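PDB 2BBR: viral CASP8 and FADD-like apoptosis regulator from Molluscum contagiosum virus subtype 1, which inhibits apoptosis induced by host death receptors, interferes with caspase-8 recruitment and activation at the death-inducing signalling complex, and suppresses host NF-kappa-B activation. Local coordinates for residues E111-A114 against L115-F118; S134-V137 against E138-L141; L67-M70 against D71-K74; E18-S22 against H23-L27; V174-E177 against Q178-A182. All coordinates share one frame; numbering follows the deposited sequence.

Interaction 1. Residues E111-A114 against L115-F118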
loop_
_atom_site.group_PDB
_atom_site.type_symbol
_atom_site.label_atom_id
_atom_site.label_comp_id
_atom_site.label_asym_id
_atom_site.label_seq_id
_atom_site.Cartn_x
_atom_site.Cartn_y
_atom_site.Cartn_z
ATOM N N GLU A 111 12.135 13.668 6.193
ATOM C CA GLU A 111 11.089 13.193 7.094
ATOM C C GLU A 111 11.191 11.676 7.232
ATOM O O GLU A 111 11.092 11.133 8.329
ATOM C CB GLU A 111 9.706 13.576 6.554
ATOM C CG GLU A 111 9.449 15.074 6.531
ATOM C CD GLU A 111 8.117 15.440 5.900
ATOM O OE1 GLU A 111 7.870 15.026 4.748
ATOM O OE2 GLU A 111 7.325 16.153 6.553
ATOM N N LEU A 112 11.401 10.996 6.109
ATOM C CA LEU A 112 11.517 9.545 6.129
ATOM C C LEU A 112 12.718 9.119 6.969
ATOM O O LEU A 112 12.641 8.161 7.737
ATOM C CB LEU A 112 11.640 9.004 4.704
ATOM C CG LEU A 112 11.838 7.494 4.547
ATOM C CD1 LEU A 112 10.700 6.732 5.216
ATOM C CD2 LEU A 112 11.912 7.153 3.070
ATOM N N ARG A 113 13.833 9.833 6.824
ATOM C CA ARG A 113 15.025 9.520 7.600
ATOM C C ARG A 113 14.729 9.670 9.094
ATOM O O ARG A 113 15.108 8.826 9.898
ATOM C CB ARG A 113 16.174 10.452 7.211
ATOM C CG ARG A 113 17.416 10.309 8.081
ATOM C CD ARG A 113 18.315 11.522 7.920
ATOM N NE ARG A 113 17.546 12.755 8.071
ATOM C CZ ARG A 113 16.877 13.092 9.170
ATOM N NH1 ARG A 113 16.883 12.294 10.230
ATOM N NH2 ARG A 113 16.182 14.221 9.202
ATOM N N ALA A 114 14.042 10.751 9.459
ATOM C CA ALA A 114 13.705 10.985 10.858
ATOM C C ALA A 114 12.842 9.847 11.393
ATOM O O ALA A 114 13.044 9.373 12.506
ATOM C CB ALA A 114 12.974 12.315 11.011
ATOM N N LEU A 115 11.881 9.400 10.587
ATOM C CA LEU A 115 10.992 8.320 10.997
ATOM C C LEU A 115 11.760 7.023 11.211
ATOM O O LEU A 115 11.500 6.296 12.169
ATOM C CB LEU A 115 9.890 8.115 9.954
ATOM C CG LEU A 115 8.875 9.257 9.847
ATOM C CD1 LEU A 115 7.963 9.010 8.663
ATOM C CD2 LEU A 115 8.073 9.363 11.140
ATOM N N ARG A 116 12.704 6.730 10.318
ATOM C CA ARG A 116 13.496 5.511 10.460
ATOM C C ARG A 116 14.297 5.567 11.758
ATOM O O ARG A 116 14.448 4.561 12.448
ATOM C CB ARG A 116 14.447 5.328 9.270
ATOM C CG ARG A 116 13.753 5.032 7.946
ATOM C CD ARG A 116 14.761 4.542 6.910
ATOM N NE ARG A 116 15.849 5.498 6.724
ATOM C CZ ARG A 116 15.945 6.343 5.703
ATOM N NH1 ARG A 116 15.022 6.356 4.755
ATOM N NH2 ARG A 116 16.964 7.186 5.640
ATOM N N LEU A 117 14.805 6.751 12.086
ATOM C CA LEU A 117 15.573 6.929 13.312
ATOM C C LEU A 117 14.668 6.768 14.536
ATOM O O LEU A 117 15.069 6.162 15.529
ATOM C CB LEU A 117 16.252 8.302 13.319
ATOM C CG LEU A 117 17.281 8.530 12.204
ATOM C CD1 LEU A 117 17.913 9.905 12.356
ATOM C CD2 LEU A 117 18.352 7.448 12.262
ATOM N N PHE A 118 13.450 7.306 14.466
ATOM C CA PHE A 118 12.511 7.177 15.582
ATOM C C PHE A 118 12.230 5.700 15.823
ATOM O O PHE A 118 12.183 5.240 16.965
ATOM C CB PHE A 118 11.167 7.863 15.290
ATOM C CG PHE A 118 11.243 9.358 15.151
ATOM C CD1 PHE A 118 12.290 10.089 15.703
ATOM C CD2 PHE A 118 10.229 10.043 14.486
ATOM C CE1 PHE A 118 12.324 11.480 15.591
ATOM C CE2 PHE A 118 10.254 11.429 14.370
ATOM C CZ PHE A 118 11.303 12.149 14.924
#

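Interaction 2. Residues S134-V137 against E138-L141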
loop_
_atom_site.group_PDB
_atom_site.type_symbol
_atom_site.label_atom_id
_atom_site.label_comp_id
_atom_site.label_asym_id
_atom_site.label_seq_id
_atom_site.Cartn_x
_atom_site.Cartn_y
_atom_site.Cartn_z
ATOM N N SER A 134 15.994 2.669 2.702
ATOM C CA SER A 134 14.671 2.116 2.987
ATOM C C SER A 134 13.522 3.073 2.700
ATOM O O SER A 134 13.509 4.206 3.175
ATOM C CB SER A 134 14.583 1.669 4.448
ATOM O OG SER A 134 15.481 0.610 4.725
ATOM N N ARG A 135 12.549 2.597 1.926
ATOM C CA ARG A 135 11.368 3.384 1.579
ATOM C C ARG A 135 10.382 3.348 2.749
ATOM O O ARG A 135 10.515 2.521 3.652
ATOM C CB ARG A 135 10.672 2.787 0.350
ATOM C CG ARG A 135 11.538 2.618 -0.889
ATOM C CD ARG A 135 10.686 2.099 -2.045
ATOM N NE ARG A 135 11.406 2.064 -3.316
ATOM C CZ ARG A 135 12.228 1.089 -3.691
ATOM N NH1 ARG A 135 12.443 0.050 -2.898
ATOM N NH2 ARG A 135 12.838 1.154 -4.867
ATOM N N PHE A 136 9.387 4.231 2.728
ATOM C CA PHE A 136 8.388 4.240 3.792
ATOM C C PHE A 136 7.674 2.886 3.880
ATOM O O PHE A 136 7.447 2.377 4.980
ATOM C CB PHE A 136 7.350 5.343 3.571
ATOM C CG PHE A 136 6.321 5.433 4.669
ATOM C CD1 PHE A 136 6.665 5.910 5.928
ATOM C CD2 PHE A 136 5.013 5.015 4.452
ATOM C CE1 PHE A 136 5.721 5.968 6.952
ATOM C CE2 PHE A 136 4.064 5.070 5.467
ATOM C CZ PHE A 136 4.416 5.545 6.720
ATOM N N VAL A 137 7.325 2.292 2.740
ATOM C CA VAL A 137 6.640 1.002 2.792
ATOM C C VAL A 137 7.529 -0.056 3.421
ATOM O O VAL A 137 7.040 -0.989 4.056
ATOM C CB VAL A 137 6.173 0.511 1.394
ATOM C CG1 VAL A 137 5.046 1.395 0.890
ATOM C CG2 VAL A 137 7.336 0.498 0.415
ATOM N N GLU A 138 8.839 0.082 3.254
ATOM C CA GLU A 138 9.755 -0.877 3.849
ATOM C C GLU A 138 9.827 -0.637 5.361
ATOM O O GLU A 138 9.956 -1.583 6.137
ATOM C CB GLU A 138 11.120 -0.781 3.158
ATOM C CG GLU A 138 11.061 -1.389 1.750
ATOM C CD GLU A 138 12.199 -0.976 0.829
ATOM O OE1 GLU A 138 12.308 -1.567 -0.267
ATOM O OE2 GLU A 138 12.968 -0.062 1.178
ATOM N N LEU A 139 9.712 0.619 5.781
ATOM C CA LEU A 139 9.695 0.947 7.204
ATOM C C LEU A 139 8.425 0.336 7.816
ATOM O O LEU A 139 8.467 -0.253 8.899
ATOM C CB LEU A 139 9.685 2.465 7.406
ATOM C CG LEU A 139 9.402 2.974 8.823
ATOM C CD1 LEU A 139 10.438 2.428 9.793
ATOM C CD2 LEU A 139 9.407 4.498 8.831
ATOM N N VAL A 140 7.298 0.468 7.120
ATOM C CA VAL A 140 6.046 -0.097 7.617
ATOM C C VAL A 140 6.168 -1.612 7.785
ATOM O O VAL A 140 5.791 -2.157 8.821
ATOM C CB VAL A 140 4.864 0.238 6.676
ATOM C CG1 VAL A 140 3.595 -0.475 7.147
ATOM C CG2 VAL A 140 4.644 1.743 6.640
ATOM N N LEU A 141 6.707 -2.294 6.782
ATOM C CA LEU A 141 6.856 -3.738 6.890
ATOM C C LEU A 141 7.785 -4.114 8.041
ATOM O O LEU A 141 7.534 -5.092 8.746
ATOM C CB LEU A 141 7.370 -4.329 5.573
ATOM C CG LEU A 141 6.377 -4.282 4.404
ATOM C CD1 LEU A 141 7.030 -4.881 3.167
ATOM C CD2 LEU A 141 5.109 -5.048 4.752
HETATM O O HOH W 1 14.933 -1.470 3.135
#

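Interaction 3. Residues L67-M70 against D71-K74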
loop_
_atom_site.group_PDB
_atom_site.type_symbol
_atom_site.label_atom_id
_atom_site.label_comp_id
_atom_site.label_asym_id
_atom_site.label_seq_id
_atom_site.Cartn_x
_atom_site.Cartn_y
_atom_site.Cartn_z
ATOM N N LEU A 67 -1.028 4.658 -7.287
ATOM C CA LEU A 67 0.275 5.049 -7.829
ATOM C C LEU A 67 0.174 6.384 -8.562
ATOM O O LEU A 67 1.175 6.914 -9.048
ATOM C CB LEU A 67 0.797 3.989 -8.805
ATOM C CG LEU A 67 1.200 2.611 -8.275
ATOM C CD1 LEU A 67 1.641 1.730 -9.434
ATOM C CD2 LEU A 67 2.324 2.756 -7.266
ATOM N N GLN A 68 -1.041 6.910 -8.647
ATOM C CA GLN A 68 -1.292 8.180 -9.312
ATOM C C GLN A 68 -0.927 8.138 -10.792
ATOM O O GLN A 68 -0.500 9.142 -11.363
ATOM C CB GLN A 68 -0.520 9.300 -8.609
ATOM C CG GLN A 68 -0.973 9.543 -7.178
ATOM C CD GLN A 68 -2.387 10.085 -7.100
ATOM O OE1 GLN A 68 -2.652 11.213 -7.515
ATOM N NE2 GLN A 68 -3.305 9.281 -6.572
ATOM N N ARG A 69 -1.093 6.973 -11.410
ATOM C CA ARG A 69 -0.797 6.821 -12.827
ATOM C C ARG A 69 -2.081 6.975 -13.635
ATOM O O ARG A 69 -2.611 6.019 -14.204
ATOM C CB ARG A 69 -0.133 5.465 -13.094
ATOM C CG ARG A 69 1.268 5.342 -12.485
ATOM C CD ARG A 69 2.212 6.414 -13.021
ATOM N NE ARG A 69 2.379 6.312 -14.468
ATOM C CZ ARG A 69 3.290 5.555 -15.074
ATOM N NH1 ARG A 69 4.136 4.824 -14.362
ATOM N NH2 ARG A 69 3.346 5.521 -16.398
ATOM N N MET A 70 -2.584 8.204 -13.666
ATOM C CA MET A 70 -3.809 8.496 -14.395
ATOM C C MET A 70 -3.598 8.312 -15.893
ATOM O O MET A 70 -4.553 8.116 -16.641
ATOM C CB MET A 70 -4.283 9.917 -14.088
ATOM C CG MET A 70 -5.073 10.055 -12.788
ATOM S SD MET A 70 -4.242 9.420 -11.313
ATOM C CE MET A 70 -5.500 9.685 -10.054
ATOM N N ASP A 71 -2.341 8.376 -16.330
ATOM C CA ASP A 71 -2.021 8.168 -17.739
ATOM C C ASP A 71 -2.352 6.724 -18.120
ATOM O O ASP A 71 -2.961 6.465 -19.157
ATOM C CB ASP A 71 -0.538 8.486 -18.019
ATOM C CG ASP A 71 0.425 7.665 -17.171
ATOM O OD1 ASP A 71 0.147 7.427 -15.976
ATOM O OD2 ASP A 71 1.488 7.274 -17.700
ATOM N N LEU A 72 -1.976 5.787 -17.256
ATOM C CA LEU A 72 -2.235 4.373 -17.511
ATOM C C LEU A 72 -3.715 4.020 -17.341
ATOM O O LEU A 72 -4.231 3.136 -18.026
ATOM C CB LEU A 72 -1.360 3.506 -16.602
ATOM C CG LEU A 72 0.148 3.710 -16.820
ATOM C CD1 LEU A 72 0.932 2.813 -15.874
ATOM C CD2 LEU A 72 0.516 3.407 -18.270
ATOM N N LEU A 73 -4.400 4.705 -16.429
ATOM C CA LEU A 73 -5.826 4.458 -16.246
ATOM C C LEU A 73 -6.540 4.811 -17.546
ATOM O O LEU A 73 -7.450 4.105 -17.983
ATOM C CB LEU A 73 -6.379 5.299 -15.091
ATOM C CG LEU A 73 -6.063 4.746 -13.696
ATOM C CD1 LEU A 73 -6.347 5.796 -12.640
ATOM C CD2 LEU A 73 -6.882 3.489 -13.442
ATOM N N LYS A 74 -6.123 5.909 -18.172
ATOM C CA LYS A 74 -6.727 6.322 -19.435
ATOM C C LYS A 74 -6.365 5.399 -20.600
ATOM O O LYS A 74 -7.244 4.883 -21.289
ATOM C CB LYS A 74 -6.316 7.755 -19.800
ATOM C CG LYS A 74 -7.017 8.848 -19.005
ATOM C CD LYS A 74 -6.595 10.236 -19.482
ATOM C CE LYS A 74 -5.135 10.515 -19.160
ATOM N NZ LYS A 74 -4.660 11.791 -19.759
#

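Interaction 4. Residues E18-S22 against H23-L27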
loop_
_atom_site.group_PDB
_atom_site.type_symbol
_atom_site.label_atom_id
_atom_site.label_comp_id
_atom_site.label_asym_id
_atom_site.label_seq_id
_atom_site.Cartn_x
_atom_site.Cartn_y
_atom_site.Cartn_z
ATOM N N GLU A 18 5.749 -2.835 -17.689
ATOM C CA GLU A 18 6.924 -2.231 -18.305
ATOM C C GLU A 18 6.867 -0.715 -18.165
ATOM O O GLU A 18 7.846 -0.018 -18.439
ATOM C CB GLU A 18 6.996 -2.610 -19.785
ATOM C CG GLU A 18 7.203 -4.095 -20.035
ATOM C CD GLU A 18 7.143 -4.452 -21.506
ATOM O OE1 GLU A 18 7.917 -3.868 -22.294
ATOM O OE2 GLU A 18 6.323 -5.320 -21.874
ATOM N N GLU A 19 5.717 -0.209 -17.732
ATOM C CA GLU A 19 5.538 1.226 -17.574
ATOM C C GLU A 19 5.857 1.733 -16.175
ATOM O O GLU A 19 5.886 2.937 -15.949
ATOM C CB GLU A 19 4.104 1.619 -17.940
ATOM C CG GLU A 19 3.732 1.304 -19.381
ATOM C CD GLU A 19 4.664 1.967 -20.376
ATOM O OE1 GLU A 19 4.756 3.213 -20.366
ATOM O OE2 GLU A 19 5.306 1.243 -21.166
ATOM N N LEU A 20 6.101 0.820 -15.241
ATOM C CA LEU A 20 6.397 1.204 -13.866
ATOM C C LEU A 20 7.890 1.148 -13.581
ATOM O O LEU A 20 8.603 0.315 -14.138
ATOM C CB LEU A 20 5.661 0.276 -12.899
ATOM C CG LEU A 20 4.156 0.107 -13.120
ATOM C CD1 LEU A 20 3.615 -0.895 -12.121
ATOM C CD2 LEU A 20 3.447 1.443 -12.975
ATOM N N ASP A 21 8.362 2.037 -12.712
ATOM C CA ASP A 21 9.773 2.051 -12.352
ATOM C C ASP A 21 9.957 1.244 -11.072
ATOM O O ASP A 21 8.991 0.693 -10.539
ATOM C CB ASP A 21 10.285 3.493 -12.190
ATOM C CG ASP A 21 9.639 4.233 -11.032
ATOM O OD1 ASP A 21 9.691 5.482 -11.038
ATOM O OD2 ASP A 21 9.098 3.584 -10.113
ATOM N N SER A 22 11.190 1.165 -10.581
ATOM C CA SER A 22 11.480 0.388 -9.382
ATOM C C SER A 22 10.730 0.831 -8.132
ATOM O O SER A 22 10.361 -0.001 -7.305
ATOM C CB SER A 22 12.986 0.387 -9.108
ATOM O OG SER A 22 13.689 -0.279 -10.143
ATOM N N HIS A 23 10.512 2.131 -7.979
ATOM C CA HIS A 23 9.794 2.611 -6.806
ATOM C C HIS A 23 8.347 2.126 -6.872
ATOM O O HIS A 23 7.810 1.592 -5.901
ATOM C CB HIS A 23 9.820 4.137 -6.734
ATOM C CG HIS A 23 9.187 4.685 -5.494
ATOM N ND1 HIS A 23 9.757 4.551 -4.245
ATOM C CD2 HIS A 23 8.015 5.337 -5.303
ATOM C CE1 HIS A 23 8.965 5.097 -3.341
ATOM N NE2 HIS A 23 7.901 5.581 -3.956
ATOM N N GLU A 24 7.720 2.305 -8.029
ATOM C CA GLU A 24 6.343 1.874 -8.216
ATOM C C GLU A 24 6.211 0.368 -8.014
ATOM O O GLU A 24 5.223 -0.093 -7.444
ATOM C CB GLU A 24 5.854 2.283 -9.606
ATOM C CG GLU A 24 5.810 3.790 -9.796
ATOM C CD GLU A 24 5.563 4.200 -11.232
ATOM O OE1 GLU A 24 6.320 3.746 -12.114
ATOM O OE2 GLU A 24 4.621 4.979 -11.476
ATOM N N ASP A 25 7.205 -0.396 -8.460
ATOM C CA ASP A 25 7.178 -1.847 -8.283
ATOM C C ASP A 25 7.125 -2.175 -6.792
ATOM O O ASP A 25 6.376 -3.054 -6.367
ATOM C CB ASP A 25 8.432 -2.511 -8.869
ATOM C CG ASP A 25 8.488 -2.449 -10.381
ATOM O OD1 ASP A 25 7.420 -2.348 -11.021
ATOM O OD2 ASP A 25 9.611 -2.523 -10.928
ATOM N N SER A 26 7.938 -1.474 -6.006
ATOM C CA SER A 26 7.986 -1.696 -4.567
ATOM C C SER A 26 6.637 -1.395 -3.923
ATOM O O SER A 26 6.195 -2.111 -3.027
ATOM C CB SER A 26 9.074 -0.820 -3.940
ATOM O OG SER A 26 9.147 -1.014 -2.540
ATOM N N LEU A 27 5.990 -0.327 -4.374
ATOM C CA LEU A 27 4.692 0.035 -3.828
ATOM C C LEU A 27 3.655 -1.041 -4.133
ATOM O O LEU A 27 2.850 -1.393 -3.273
ATOM C CB LEU A 27 4.226 1.386 -4.384
ATOM C CG LEU A 27 5.147 2.575 -4.098
ATOM C CD1 LEU A 27 4.534 3.849 -4.651
ATOM C CD2 LEU A 27 5.369 2.705 -2.601
HETATM O O HOH W 2 7.397 5.290 -14.085
HETATM O O HOH W 3 10.481 -1.405 -13.086
#

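Interaction 5. Residues V174-E177 against Q178-A182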
loop_
_atom_site.group_PDB
_atom_site.type_symbol
_atom_site.label_atom_id
_atom_site.label_comp_id
_atom_site.label_asym_id
_atom_site.label_seq_id
_atom_site.Cartn_x
_atom_site.Cartn_y
_atom_site.Cartn_z
ATOM N N VAL A 174 -4.792 8.055 12.771
ATOM C CA VAL A 174 -5.662 7.932 13.938
ATOM C C VAL A 174 -7.092 7.678 13.467
ATOM O O VAL A 174 -7.792 6.808 13.996
ATOM C CB VAL A 174 -5.630 9.212 14.810
ATOM C CG1 VAL A 174 -6.739 9.161 15.857
ATOM C CG2 VAL A 174 -4.276 9.338 15.492
ATOM N N GLU A 175 -7.521 8.433 12.463
ATOM C CA GLU A 175 -8.864 8.268 11.934
ATOM C C GLU A 175 -9.050 6.885 11.326
ATOM O O GLU A 175 -10.112 6.276 11.479
ATOM C CB GLU A 175 -9.166 9.360 10.911
ATOM C CG GLU A 175 -9.391 10.716 11.568
ATOM C CD GLU A 175 -9.654 11.827 10.575
ATOM O OE1 GLU A 175 -10.010 12.941 11.018
ATOM O OE2 GLU A 175 -9.498 11.593 9.359
ATOM N N TYR A 176 -8.025 6.388 10.640
ATOM C CA TYR A 176 -8.098 5.058 10.053
ATOM C C TYR A 176 -8.264 4.012 11.148
ATOM O O TYR A 176 -9.106 3.122 11.040
ATOM C CB TYR A 176 -6.830 4.725 9.255
ATOM C CG TYR A 176 -6.714 3.238 9.004
ATOM C CD1 TYR A 176 -7.556 2.603 8.097
ATOM C CD2 TYR A 176 -5.869 2.441 9.782
ATOM C CE1 TYR A 176 -7.576 1.217 7.979
ATOM C CE2 TYR A 176 -5.883 1.049 9.673
ATOM C CZ TYR A 176 -6.747 0.447 8.771
ATOM O OH TYR A 176 -6.831 -0.923 8.692
ATOM N N GLU A 177 -7.454 4.103 12.200
ATOM C CA GLU A 177 -7.544 3.114 13.263
ATOM C C GLU A 177 -8.918 3.120 13.906
ATOM O O GLU A 177 -9.469 2.060 14.208
ATOM C CB GLU A 177 -6.462 3.332 14.324
ATOM C CG GLU A 177 -6.420 2.185 15.328
ATOM C CD GLU A 177 -5.195 2.187 16.213
ATOM O OE1 GLU A 177 -4.099 2.545 15.733
ATOM O OE2 GLU A 177 -5.324 1.798 17.391
ATOM N N GLN A 178 -9.474 4.308 14.116
ATOM C CA GLN A 178 -10.799 4.421 14.712
ATOM C C GLN A 178 -11.866 3.853 13.779
ATOM O O GLN A 178 -12.802 3.186 14.228
ATOM C CB GLN A 178 -11.102 5.882 15.047
ATOM C CG GLN A 178 -10.246 6.449 16.167
ATOM C CD GLN A 178 -10.375 5.655 17.447
ATOM O OE1 GLN A 178 -9.709 4.634 17.628
ATOM N NE2 GLN A 178 -11.251 6.107 18.336
ATOM N N GLN A 179 -11.730 4.100 12.481
ATOM C CA GLN A 179 -12.685 3.579 11.509
ATOM C C GLN A 179 -12.630 2.056 11.460
ATOM O O GLN A 179 -13.665 1.390 11.402
ATOM C CB GLN A 179 -12.392 4.149 10.118
ATOM C CG GLN A 179 -12.781 5.608 9.955
ATOM C CD GLN A 179 -12.327 6.187 8.631
ATOM O OE1 GLN A 179 -12.468 5.555 7.584
ATOM N NE2 GLN A 179 -11.791 7.401 8.668
ATOM N N GLU A 180 -11.422 1.503 11.470
ATOM C CA GLU A 180 -11.263 0.054 11.439
ATOM C C GLU A 180 -11.843 -0.571 12.706
ATOM O O GLU A 180 -12.494 -1.612 12.649
ATOM C CB GLU A 180 -9.782 -0.315 11.296
ATOM C CG GLU A 180 -9.489 -1.795 11.530
ATOM C CD GLU A 180 -10.209 -2.717 10.557
ATOM O OE1 GLU A 180 -10.280 -3.933 10.842
ATOM O OE2 GLU A 180 -10.692 -2.241 9.507
ATOM N N GLN A 181 -11.602 0.062 13.846
ATOM C CA GLN A 181 -12.118 -0.438 15.115
ATOM C C GLN A 181 -13.645 -0.446 15.111
ATOM O O GLN A 181 -14.270 -1.403 15.572
ATOM C CB GLN A 181 -11.610 0.433 16.265
ATOM C CG GLN A 181 -12.135 0.035 17.634
ATOM C CD GLN A 181 -11.645 0.959 18.733
ATOM O OE1 GLN A 181 -12.078 2.109 18.840
ATOM N NE2 GLN A 181 -10.729 0.465 19.551
ATOM N N ALA A 182 -14.242 0.624 14.594
ATOM C CA ALA A 182 -15.697 0.726 14.539
ATOM C C ALA A 182 -16.278 -0.333 13.605
ATOM O O ALA A 182 -17.318 -0.931 13.901
ATOM C CB ALA A 182 -16.106 2.120 14.077
HETATM O O HOH W 4 -6.942 5.972 16.631
#

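Interaction 1. Residues E111-A114 against L115-F118
Two torsions fold Arg-116 back over the preceding turn: chi1 of -68° sets CG opposite its own carbonyl carbon, and chi3 of -56° bends the chain so that the guanidinium lies against Leu-112 and Arg-113. One face of that group rests on Arg-113 CA, 3.6 Å above the plane and offset toward the rim. NH1 reaches the isobutyl branch of Leu-112, 3.4 Å from Leu-112 CG, and makes a weak hydrogen bond to Ser-134 O. The Arg-113 side chain crosses that of Arg-116 at about a right angle, the guanidinium planes 85° apart: Leu-117 CD1 meets the Arg-113 edge in plane, 3.4 Å from Arg-113 NH1, while NH2 is bonded to Ser-110 OG. Their charged atoms stay apart, Arg-113 NE to Arg-116 NH2 6.1 Å. On a further side of the helix the Phe-118 ring lies with one face over Ala-114 O, which is 3.2 Å above the ring plane, and that same oxygen accepts Phe-118 N at 2.9 Å. Leu-115 turns inward onto Met-160, Phe-136 and Leu-139. Four successive i to i+4 backbone bonds are the signature of a regular alpha-helix, here helix 109-122 of the second death effector domain.

Interaction 2. Residues S134-V137 against E138-L141
Phe-136 presents one face of its ring to Val-140, one helical turn on: Val-140 CG2 stands 3.9 Å from the ring centroid and 25° off the normal, a CH-pi contact displaced toward the rim, where Phe-136 CE2 is the nearest ring atom at 3.6 Å. Leu-139 adds a looser apolar contact, its CD2 4.2 Å from Phe-136 CD1. The polar half of the contact is built on Glu-138, whose chain is extended beyond CG (chi2 162°) and runs back to the start of the helix. There its OE2 accepts Arg-135 N at 2.8 Å and an N-H...O angle of 170°, the donor coming from above the carboxylate plane. The other oxygen, OE1, lies at the edge of the Arg-135 guanidinium, 3.1 Å from NH1, in a salt bridge whose hydrogen bond is weak because it is bent. One carboxylate therefore holds both the backbone and the side chain of the N-cap residue. A water joins Ser-134 OG, at 2.7 Å, to Glu-138 OE2 through a weak bond, while Ser-134 OG also bonds Ser-131 N. Helix 136-145 is packed on several sides: Phe-136 and Leu-139 bear on helix 109-122, Val-140 reaches helix 95-104, and Val-137 meets Leu-27 and Phe-30 of helix 22-31 in the first death effector domain.

Interaction 3. Residues L67-M70 against D71-K74
Arg-69 CB starts beside its neighbours, with Asp-71 OD1 3.5 Å away and Leu-72 CD1 at 4.0 Å. From CG the chain is bent twice, at chi2 (-59°) and chi3 (-61°), which curls it round to face the first turn of the helix that follows. CD passes Asp-71 OD1, and Arg-69 NE then donates to Asp-71 OD1 at 2.9 Å. At the tip, Arg-69 NH2 donates to Asp-71 OD2, also at 2.9 Å and nearly straight. The grip is side-on and bidentate, one nitrogen to each oxygen; both oxygens use their syn lone pairs, and the two planes, 20° apart, are nearly coplanar. CZ lies beneath Leu-72 CD1, which sits over the centre of one guanidinium face, 3.6 Å above the plane. The remaining nitrogen, NH1, points to a different partner set, forming a salt bridge with Glu-24 and a hydrogen bond with Glu-19 O.

Behind this side chain the backbone changes direction: Gln-68, with positive phi, ends helix 57-66 in a Schellman motif, and Arg-69 is the N-cap of helix 70-77 in the first death effector domain. Three residues, Leu-67 to Arg-69, join the two helices. Arg-69 O accepts Leu-73 N, and more weakly Leu-72 N, while Met-70 O accepts Lys-74 N. Met-70 SD approaches Leu-73 CD1 at 4.4 Å, a loose apolar contact; Leu-73 itself packs on Val-61 and Leu-64, and Met-70 on Tyr-65 and Lys-81.

Interaction 4. Residues E18-S22 against H23-L27
Asp-21 and Glu-24 exchange side-chain-to-backbone hydrogen bonds, the reciprocal pair that defines a capping box. Asp-21 OD2 accepts Glu-24 N at 2.8 Å and an almost straight 178°, met nearly end-on to its C-O bond; chi1 of 65° places the carboxylate between its own backbone N and carbonyl carbon, over the start of the helix. In return Glu-24 OE1 takes Asp-21 N at 2.7 Å on its anti lone pair. Backbone bonds continue the helix, Asp-25 N giving to Asp-21 O and Ser-26 N to Ser-22 O. His-23 NE2 is hydrogen-bonded to Glu-105 and ND1 to Arg-135. Among solvent contacts, one water donates to Glu-24 OE1 at 2.7 Å and weakly to Glu-19 O. Van der Waals contact is limited: Leu-20 crosses Glu-24 at about a right angle, with Leu-20 CB 3.6 Å from Glu-24 OE1. Of the charged atoms, Asp-21 OD2 and Glu-24 OE1 approach to 3.4 Å, both acceptors, while Glu-24 OE2 turns to Arg-69. The close carboxylates would repel, but the amide donors of the first helical turn and the arginine probably offset this, consistent with both acids remaining ionised at the N-terminus of helix 22-31.

Interaction 5. Residues V174-E177 against Q178-A182
Gln-178, first of the second segment, hydrogen-bonds through its N to Val-174 O and lays its CG 3.3 Å from that same oxygen. The bend at chi2 (-57°) turns the amide forward again from CG, so that OE1 comes to the side of Glu-177, and a water donates to Val-174 O at 2.9 Å and weakly to Gln-178 OE1. The carbonyl is therefore shared by a backbone N-H and a water. Gln-179 follows, its N bonded to Glu-175 O; the chain runs extended past that carbonyl, with Gln-179 CG 3.1 Å from Glu-175 O and NE2 4.0 Å from Glu-175 CB. Glu-180 meets the one buried residue of the group. It lies side by side with Tyr-176, pointing the same way, and Glu-180 CB is 4.0 Å from both CZ and OH of Tyr-176, oblique to the ring. The carboxylate and ring planes differ by 20°, yet their polar ends have separate partners: Tyr-176 OH bonds Pro-151 O, and Glu-180 OE2 bonds ND1 of His-194, a residue of the C-terminal histidine tag. Gln-181 closes the run with its N on Glu-177 O at 2.9 Å. Unbroken i to i+4 bonds from Gln-178 to Gln-181 mark a regular alpha-helix. This part of helix 167-187 lays Tyr-176 against Tyr-96 and Leu-99 of helix 95-104, whereas Val-174 and Glu-177 touch Ala-158 and Ser-155 of helix 155-163.

Interaction 2 is the buried member of the set, its aromatic and aliphatic side chains facing other helices; interactions 1 and 3 are partly buried, and interactions 4 and 5 lie at the surface. Interactions 1 and 5 are mid-helix contacts resting on regular backbone bonds, whereas 2, 3 and 4 sit at helix starts: in 2 and 4 a carboxylate takes a backbone N-H there, while in 3 an arginine and an aspartate pair side-on. Interactions 3 and 4 belong to the first death effector domain and are joined by a salt bridge. Across the domain boundary, interaction 2 meets interaction 4 through Arg-135 and His-23, and within the second domain it packs on interaction 1. Interaction 5 touches none of the other four.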